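Side-chain contacts in Non-structural protein 3 (Porcine deltacoronavirus, PDB 6LN0), which probably cleaves viral polyprotein through a papain-like protease domain, in a chain that also carries a macro domain: residues 224-229 with 299-304; 259-264 with 303-308. All coordinates share one frame; numbering follows the deposited sequence.

Overall arrangement
Both contacts belong to the papain-like protease part of the chain. Contact 1 sets the end of helix 293-302 against the turn between helices 215-223 and 228-237. Contact 2 sets the loop that follows helix 293-302 against the start of helix 260-270. Their centres lie about 12 Å apart, and they share Thr-303 and Asn-304. A probable hydrogen bond, Arg-305 N to Tyr-300 O at 3.0 Å, ties them further. Segment 259-264 of contact 2 includes Cys-260, which touches His-398, a pairing consistent with the active site of a papain-like fold. The zinc ion is held elsewhere, by Cys-334, Cys-335, Cys-360 and Cys-363.

Contact 1 (224-229 with 299-304); sequences LDLNLQ and IYASTN
Leu-226 rests its two methyls on the last turn of helix 293-302, one on Ala-301 and the other on Ser-302. It sits in a tight helix-to-helix turn of the papain-like protease domain, where helix 215-223 ends in a Schellman motif and helix 228-237 begins after the N-cap residue Asn-227. Leu-226 CG stands anti to its carbonyl carbon (chi1 -43°); CD1 extends the chain (chi2 175°) to pack on Ala-301 CB at 4.1 Å, an apolar contact, while CD2 branches toward Ser-302. Both helix residues are small, which suits the close approach; the nearest CA pair, Leu-226 and Ser-302, is 6.6 Å apart. Leu-226 CD2 lies 3.4 Å from Ser-302 OG, a van der Waals contact. The hydroxyl can be tolerated beside a methyl because its polar need is met within its own helix, by a bond to Trp-298 O.

Further out, Tyr-231 and Tyr-234 also pack on Leu-226, and Tyr-234 reaches Ala-301 as well. Asp-225 has the positive phi (66°) of the Schellman motif closing helix 215-223. Asn-227 OD1 caps Gln-230 N, and Leu-224 O accepts a bond from Trp-298 NE1, a second tie between turn and helix. At the helix end, Ile-299 O is gripped twice from opposite faces of its plane, by Thr-303 N at 3.1 Å and by Thr-303 OG1 at 2.9 Å.

Contact 2 (259-264 with 303-308); sequences NCFVSA and TNRRVG
A chi1 of 80° sets Phe-261 CG between the backbone N and the carbonyl carbon, which swings the ring toward loop 303-308. Arg-305 chi1 (-53°), with CG beside the backbone N, brings CG to the ring; the bend at chi2 then carries the rest of the chain off. The phenylalanine is in the first turn of helix 260-270, whose start, with Cys-260 beside His-398, resembles the active-site helix of papain-like proteases. Phe-261 CZ lies 4.0 Å from Arg-305 CG, which approaches obliquely, while Arg-305 CB is 4.2 Å from the same CZ. Methylene carbons thus do the packing. The guanidinium, its plane 79° from that of the ring, passes on to bond Gln-315 OE1 through NH2, so a long side chain serves both an apolar and a polar partner.

Thr-303 OG1, bonded to Ile-299 O, meets the ring only by packing, at its edge, 4.1 Å from Phe-261 CE2. Tyr-300 packs edge-to-face with Phe-261, so helix 293-302 contributes too. A flat, rigid aromatic suits this junction because neighbours can use both its rim and a face: Val-262 CG2 sits 3.4 Å above the plane of the Phe-261 ring, over its centre.

Contact 1 (224-229 with 299-304)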
ATOM      1  N   LEU A 224       3.993  -2.451 -18.026  1.00 45.85           N
ATOM      2  CA  LEU A 224       2.907  -1.641 -18.562  1.00 51.15           C
ATOM      3  C   LEU A 224       3.256  -0.163 -18.653  1.00 50.51           C
ATOM      4  O   LEU A 224       2.411   0.624 -19.090  1.00 46.94           O
ATOM      5  CB  LEU A 224       1.649  -1.806 -17.694  1.00 44.75           C
ATOM      6  CG  LEU A 224       0.926  -3.144 -17.813  1.00 45.98           C
ATOM      7  CD1 LEU A 224      -0.354  -3.164 -16.982  1.00 42.72           C
ATOM      8  CD2 LEU A 224       0.617  -3.453 -19.257  1.00 39.96           C
ATOM      9  N   ASP A 225       4.461   0.229 -18.218  1.00 49.61           N
ATOM     10  CA  ASP A 225       4.929   1.616 -18.261  1.00 46.43           C
ATOM     11  C   ASP A 225       4.129   2.513 -17.326  1.00 49.57           C
ATOM     12  O   ASP A 225       3.836   3.662 -17.660  1.00 51.98           O
ATOM     13  CB  ASP A 225       4.881   2.186 -19.678  1.00 53.76           C
ATOM     14  CG  ASP A 225       6.194   2.116 -20.370  1.00 63.58           C
ATOM     15  OD1 ASP A 225       7.116   1.504 -19.787  1.00 71.44           O
ATOM     16  OD2 ASP A 225       6.301   2.667 -21.498  1.00 66.50           O
ATOM     17  N   LEU A 226       3.758   2.006 -16.163  1.00 50.88           N
ATOM     18  CA  LEU A 226       3.013   2.813 -15.212  1.00 47.81           C
ATOM     19  C   LEU A 226       3.803   2.944 -13.925  1.00 46.58           C
ATOM     20  O   LEU A 226       4.441   1.987 -13.483  1.00 56.56           O
ATOM     21  CB  LEU A 226       1.636   2.209 -14.915  1.00 45.11           C
ATOM     22  CG  LEU A 226       0.797   1.663 -16.067  1.00 47.72           C
ATOM     23  CD1 LEU A 226      -0.457   1.015 -15.502  1.00 39.76           C
ATOM     24  CD2 LEU A 226       0.446   2.745 -17.090  1.00 42.15           C
ATOM     25  N   ASN A 227       3.757   4.124 -13.319  1.00 48.14           N
ATOM     26  CA  ASN A 227       4.109   4.208 -11.910  1.00 49.21           C
ATOM     27  C   ASN A 227       2.974   3.620 -11.077  1.00 47.67           C
ATOM     28  O   ASN A 227       1.981   3.112 -11.605  1.00 49.54           O
ATOM     29  CB  ASN A 227       4.426   5.648 -11.508  1.00 51.36           C
ATOM     30  CG  ASN A 227       3.248   6.598 -11.670  1.00 52.38           C
ATOM     31  OD1 ASN A 227       2.141   6.348 -11.184  1.00 53.78           O
ATOM     32  ND2 ASN A 227       3.510   7.736 -12.300  1.00 52.78           N
ATOM     33  N   LEU A 228       3.103   3.711  -9.753  1.00 49.51           N
ATOM     34  CA  LEU A 228       2.209   2.957  -8.878  1.00 44.18           C
ATOM     35  C   LEU A 228       0.841   3.609  -8.755  1.00 48.34           C
ATOM     36  O   LEU A 228      -0.166   2.902  -8.631  1.00 48.03           O
ATOM     37  CB  LEU A 228       2.834   2.792  -7.493  1.00 46.19           C
ATOM     38  CG  LEU A 228       4.062   1.884  -7.448  1.00 52.90           C
ATOM     39  CD1 LEU A 228       4.436   1.559  -6.010  1.00 56.40           C
ATOM     40  CD2 LEU A 228       3.827   0.616  -8.234  1.00 51.09           C
ATOM     41  N   GLN A 229       0.789   4.945  -8.714  1.00 45.77           N
ATOM     42  CA  GLN A 229      -0.490   5.637  -8.807  1.00 48.69           C
ATOM     43  C   GLN A 229      -1.262   5.148 -10.027  1.00 49.15           C
ATOM     44  O   GLN A 229      -2.417   4.714  -9.925  1.00 45.68           O
ATOM     45  CB  GLN A 229      -0.278   7.150  -8.902  1.00 50.76           C
ATOM     46  CG  GLN A 229       0.147   7.825  -7.627  1.00 63.81           C
ATOM     47  CD  GLN A 229       1.660   7.974  -7.511  1.00 72.94           C
ATOM     48  OE1 GLN A 229       2.422   7.026  -7.768  1.00 69.00           O
ATOM     49  NE2 GLN A 229       2.104   9.169  -7.121  1.00 76.38           N
ATOM     50  N   ILE A 299      -5.336   2.174 -21.026  1.00 41.65           N
ATOM     51  CA  ILE A 299      -5.366   3.477 -21.692  1.00 41.61           C
ATOM     52  C   ILE A 299      -5.664   4.569 -20.684  1.00 39.41           C
ATOM     53  O   ILE A 299      -5.019   5.624 -20.676  1.00 44.84           O
ATOM     54  CB  ILE A 299      -6.386   3.506 -22.843  1.00 40.67           C
ATOM     55  CG1 ILE A 299      -6.146   2.364 -23.807  1.00 41.42           C
ATOM     56  CG2 ILE A 299      -6.333   4.845 -23.544  1.00 35.63           C
ATOM     57  CD1 ILE A 299      -5.364   2.709 -24.930  1.00 46.44           C
ATOM     58  N   TYR A 300      -6.659   4.340 -19.831  1.00 39.36           N
ATOM     59  CA  TYR A 300      -7.037   5.358 -18.857  1.00 41.02           C
ATOM     60  C   TYR A 300      -5.909   5.649 -17.880  1.00 43.13           C
ATOM     61  O   TYR A 300      -5.667   6.815 -17.540  1.00 47.75           O
ATOM     62  CB  TYR A 300      -8.270   4.919 -18.085  1.00 42.42           C
ATOM     63  CG  TYR A 300      -9.591   5.333 -18.701  1.00 48.81           C
ATOM     64  CD1 TYR A 300     -10.187   6.529 -18.345  1.00 47.32           C
ATOM     65  CD2 TYR A 300     -10.256   4.501 -19.605  1.00 41.07           C
ATOM     66  CE1 TYR A 300     -11.396   6.898 -18.866  1.00 51.26           C
ATOM     67  CE2 TYR A 300     -11.460   4.859 -20.127  1.00 50.24           C
ATOM     68  CZ  TYR A 300     -12.031   6.068 -19.761  1.00 51.80           C
ATOM     69  OH  TYR A 300     -13.243   6.452 -20.283  1.00 50.81           O
ATOM     70  N   ALA A 301      -5.215   4.605 -17.401  1.00 39.43           N
ATOM     71  CA  ALA A 301      -4.141   4.820 -16.425  1.00 44.80           C
ATOM     72  C   ALA A 301      -2.918   5.472 -17.067  1.00 41.10           C
ATOM     73  O   ALA A 301      -2.229   6.276 -16.430  1.00 40.44           O
ATOM     74  CB  ALA A 301      -3.741   3.499 -15.763  1.00 38.60           C
ATOM     75  N   SER A 302      -2.618   5.125 -18.320  1.00 38.30           N
ATOM     76  CA  SER A 302      -1.474   5.738 -18.991  1.00 46.23           C
ATOM     77  C   SER A 302      -1.701   7.224 -19.277  1.00 48.50           C
ATOM     78  O   SER A 302      -0.733   7.993 -19.302  1.00 50.49           O
ATOM     79  CB  SER A 302      -1.159   5.000 -20.294  1.00 45.05           C
ATOM     80  OG  SER A 302      -0.860   3.637 -20.049  1.00 44.70           O
ATOM     81  N   THR A 303      -2.950   7.649 -19.508  1.00 41.88           N
ATOM     82  CA  THR A 303      -3.234   9.049 -19.813  1.00 43.46           C
ATOM     83  C   THR A 303      -3.824   9.793 -18.621  1.00 45.80           C
ATOM     84  O   THR A 303      -4.243  10.942 -18.767  1.00 43.65           O
ATOM     85  CB  THR A 303      -4.155   9.175 -21.050  1.00 39.12           C
ATOM     86  OG1 THR A 303      -5.411   8.535 -20.822  1.00 39.09           O
ATOM     87  CG2 THR A 303      -3.540   8.514 -22.246  1.00 43.13           C
ATOM     88  N   ASN A 304      -3.843   9.173 -17.438  1.00 46.29           N
ATOM     89  CA  ASN A 304      -4.213   9.851 -16.197  1.00 42.11           C
ATOM     90  C   ASN A 304      -5.644  10.382 -16.264  1.00 46.47           C
ATOM     91  O   ASN A 304      -5.924  11.540 -15.964  1.00 51.30           O
ATOM     92  CB  ASN A 304      -3.222  10.967 -15.863  1.00 42.81           C
ATOM     93  CG  ASN A 304      -1.830  10.444 -15.648  1.00 45.81           C
ATOM     94  OD1 ASN A 304      -1.596   9.672 -14.733  1.00 49.97           O
ATOM     95  ND2 ASN A 304      -0.898  10.851 -16.491  1.00 44.95           N
TER

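Contact 2 (259-264 with 303-308)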
ATOM      1  N   ASN A 259     -16.127   7.847 -22.921  1.00 48.19           N
ATOM      2  CA  ASN A 259     -14.978   7.105 -23.410  1.00 48.56           C
ATOM      3  C   ASN A 259     -14.695   7.335 -24.912  1.00 49.03           C
ATOM      4  O   ASN A 259     -14.005   6.505 -25.515  1.00 46.41           O
ATOM      5  CB  ASN A 259     -15.176   5.610 -23.136  1.00 45.85           C
ATOM      6  CG  ASN A 259     -16.299   5.011 -23.962  1.00 53.19           C
ATOM      7  OD1 ASN A 259     -17.080   5.742 -24.575  1.00 52.47           O
ATOM      8  ND2 ASN A 259     -16.380   3.680 -23.994  1.00 48.51           N
ATOM      9  N   CYS A 260     -15.218   8.396 -25.540  1.00 49.19           N
ATOM     10  CA  CYS A 260     -15.067   8.494 -26.994  1.00 51.91           C
ATOM     11  C   CYS A 260     -13.627   8.787 -27.376  1.00 51.34           C
ATOM     12  O   CYS A 260     -13.145   8.281 -28.399  1.00 49.24           O
ATOM     13  CB  CYS A 260     -16.033   9.544 -27.575  1.00 46.82           C
ATOM     14  SG  CYS A 260     -15.908  11.209 -26.876  1.00 64.37           S
ATOM     15  N   PHE A 261     -12.922   9.559 -26.545  1.00 53.74           N
ATOM     16  CA  PHE A 261     -11.489   9.759 -26.743  1.00 51.09           C
ATOM     17  C   PHE A 261     -10.714   8.447 -26.795  1.00 46.69           C
ATOM     18  O   PHE A 261      -9.643   8.400 -27.410  1.00 49.27           O
ATOM     19  CB  PHE A 261     -10.905  10.676 -25.656  1.00 54.02           C
ATOM     20  CG  PHE A 261     -10.617   9.994 -24.335  1.00 53.14           C
ATOM     21  CD1 PHE A 261     -11.642   9.626 -23.481  1.00 50.60           C
ATOM     22  CD2 PHE A 261      -9.312   9.771 -23.934  1.00 55.60           C
ATOM     23  CE1 PHE A 261     -11.353   9.017 -22.245  1.00 55.46           C
ATOM     24  CE2 PHE A 261      -9.014   9.171 -22.720  1.00 47.07           C
ATOM     25  CZ  PHE A 261     -10.041   8.791 -21.874  1.00 51.00           C
ATOM     26  N   VAL A 262     -11.243   7.375 -26.217  1.00 43.72           N
ATOM     27  CA  VAL A 262     -10.549   6.096 -26.278  1.00 44.97           C
ATOM     28  C   VAL A 262     -10.892   5.362 -27.563  1.00 46.33           C
ATOM     29  O   VAL A 262     -10.000   4.934 -28.307  1.00 48.83           O
ATOM     30  CB  VAL A 262     -10.877   5.239 -25.038  1.00 42.14           C
ATOM     31  CG1 VAL A 262     -10.294   3.864 -25.186  1.00 34.75           C
ATOM     32  CG2 VAL A 262     -10.370   5.912 -23.792  1.00 43.78           C
ATOM     33  N   SER A 263     -12.189   5.197 -27.838  1.00 48.72           N
ATOM     34  CA  SER A 263     -12.619   4.559 -29.085  1.00 50.67           C
ATOM     35  C   SER A 263     -12.039   5.262 -30.309  1.00 42.45           C
ATOM     36  O   SER A 263     -11.616   4.601 -31.259  1.00 46.77           O
ATOM     37  CB  SER A 263     -14.151   4.522 -29.175  1.00 49.77           C
ATOM     38  OG  SER A 263     -14.710   5.785 -28.841  1.00 49.55           O
ATOM     39  N   ALA A 264     -12.004   6.588 -30.317  1.00 39.68           N
ATOM     40  CA  ALA A 264     -11.443   7.263 -31.487  1.00 46.04           C
ATOM     41  C   ALA A 264      -9.953   6.931 -31.647  1.00 51.18           C
ATOM     42  O   ALA A 264      -9.470   6.676 -32.763  1.00 47.19           O
ATOM     43  CB  ALA A 264     -11.668   8.771 -31.388  1.00 39.17           C
ATOM     44  N   THR A 303      -2.950   7.649 -19.508  1.00 41.88           N
ATOM     45  CA  THR A 303      -3.234   9.049 -19.813  1.00 43.46           C
ATOM     46  C   THR A 303      -3.824   9.793 -18.621  1.00 45.80           C
ATOM     47  O   THR A 303      -4.243  10.942 -18.767  1.00 43.65           O
ATOM     48  CB  THR A 303      -4.155   9.175 -21.050  1.00 39.12           C
ATOM     49  OG1 THR A 303      -5.411   8.535 -20.822  1.00 39.09           O
ATOM     50  CG2 THR A 303      -3.540   8.514 -22.246  1.00 43.13           C
ATOM     51  N   ASN A 304      -3.843   9.173 -17.438  1.00 46.29           N
ATOM     52  CA  ASN A 304      -4.213   9.851 -16.197  1.00 42.11           C
ATOM     53  C   ASN A 304      -5.644  10.382 -16.264  1.00 46.47           C
ATOM     54  O   ASN A 304      -5.924  11.540 -15.964  1.00 51.30           O
ATOM     55  CB  ASN A 304      -3.222  10.967 -15.863  1.00 42.81           C
ATOM     56  CG  ASN A 304      -1.830  10.444 -15.648  1.00 45.81           C
ATOM     57  OD1 ASN A 304      -1.596   9.672 -14.733  1.00 49.97           O
ATOM     58  ND2 ASN A 304      -0.898  10.851 -16.491  1.00 44.95           N
ATOM     59  N   ARG A 305      -6.560   9.514 -16.653  1.00 43.45           N
ATOM     60  CA  ARG A 305      -7.972   9.838 -16.661  1.00 51.97           C
ATOM     61  C   ARG A 305      -8.704   8.871 -15.753  1.00 51.12           C
ATOM     62  O   ARG A 305      -8.204   7.791 -15.435  1.00 53.48           O
ATOM     63  CB  ARG A 305      -8.568   9.748 -18.073  1.00 49.44           C
ATOM     64  CG  ARG A 305      -7.814  10.540 -19.091  1.00 51.05           C
ATOM     65  CD  ARG A 305      -7.948  12.016 -18.811  1.00 50.67           C
ATOM     66  NE  ARG A 305      -7.318  12.773 -19.880  1.00 55.27           N
ATOM     67  CZ  ARG A 305      -7.226  14.096 -19.900  1.00 62.54           C
ATOM     68  NH1 ARG A 305      -7.728  14.802 -18.890  1.00 63.20           N
ATOM     69  NH2 ARG A 305      -6.637  14.708 -20.927  1.00 61.41           N
ATOM     70  N   ARG A 306      -9.912   9.252 -15.369  1.00 54.11           N
ATOM     71  CA  ARG A 306     -10.818   8.343 -14.696  1.00 57.37           C
ATOM     72  C   ARG A 306     -12.056   8.143 -15.557  1.00 55.11           C
ATOM     73  O   ARG A 306     -12.498   9.050 -16.263  1.00 58.28           O
ATOM     74  CB  ARG A 306     -11.201   8.865 -13.314  1.00 58.04           C
ATOM     75  CG  ARG A 306     -10.007   9.335 -12.483  1.00 62.87           C
ATOM     76  CD  ARG A 306      -8.941   8.238 -12.336  1.00 60.56           C
ATOM     77  NE  ARG A 306      -9.466   7.015 -11.718  1.00 70.46           N
ATOM     78  CZ  ARG A 306      -9.507   6.784 -10.403  1.00 67.32           C
ATOM     79  NH1 ARG A 306      -9.053   7.692  -9.547  1.00 65.00           N
ATOM     80  NH2 ARG A 306     -10.003   5.638  -9.949  1.00 67.97           N
ATOM     81  N   VAL A 307     -12.604   6.932 -15.501  1.00 54.87           N
ATOM     82  CA  VAL A 307     -13.817   6.625 -16.243  1.00 54.52           C
ATOM     83  C   VAL A 307     -14.922   7.596 -15.860  1.00 58.57           C
ATOM     84  O   VAL A 307     -15.171   7.851 -14.675  1.00 57.97           O
ATOM     85  CB  VAL A 307     -14.219   5.171 -15.981  1.00 59.29           C
ATOM     86  CG1 VAL A 307     -13.352   4.254 -16.805  1.00 58.17           C
ATOM     87  CG2 VAL A 307     -14.038   4.850 -14.515  1.00 63.90           C
ATOM     88  N   GLY A 308     -15.594   8.146 -16.871  1.00 56.86           N
ATOM     89  CA  GLY A 308     -16.553   9.211 -16.669  1.00 53.77           C
ATOM     90  C   GLY A 308     -15.974  10.537 -17.115  1.00 57.25           C
ATOM     91  O   GLY A 308     -16.664  11.381 -17.693  1.00 64.36           O
TER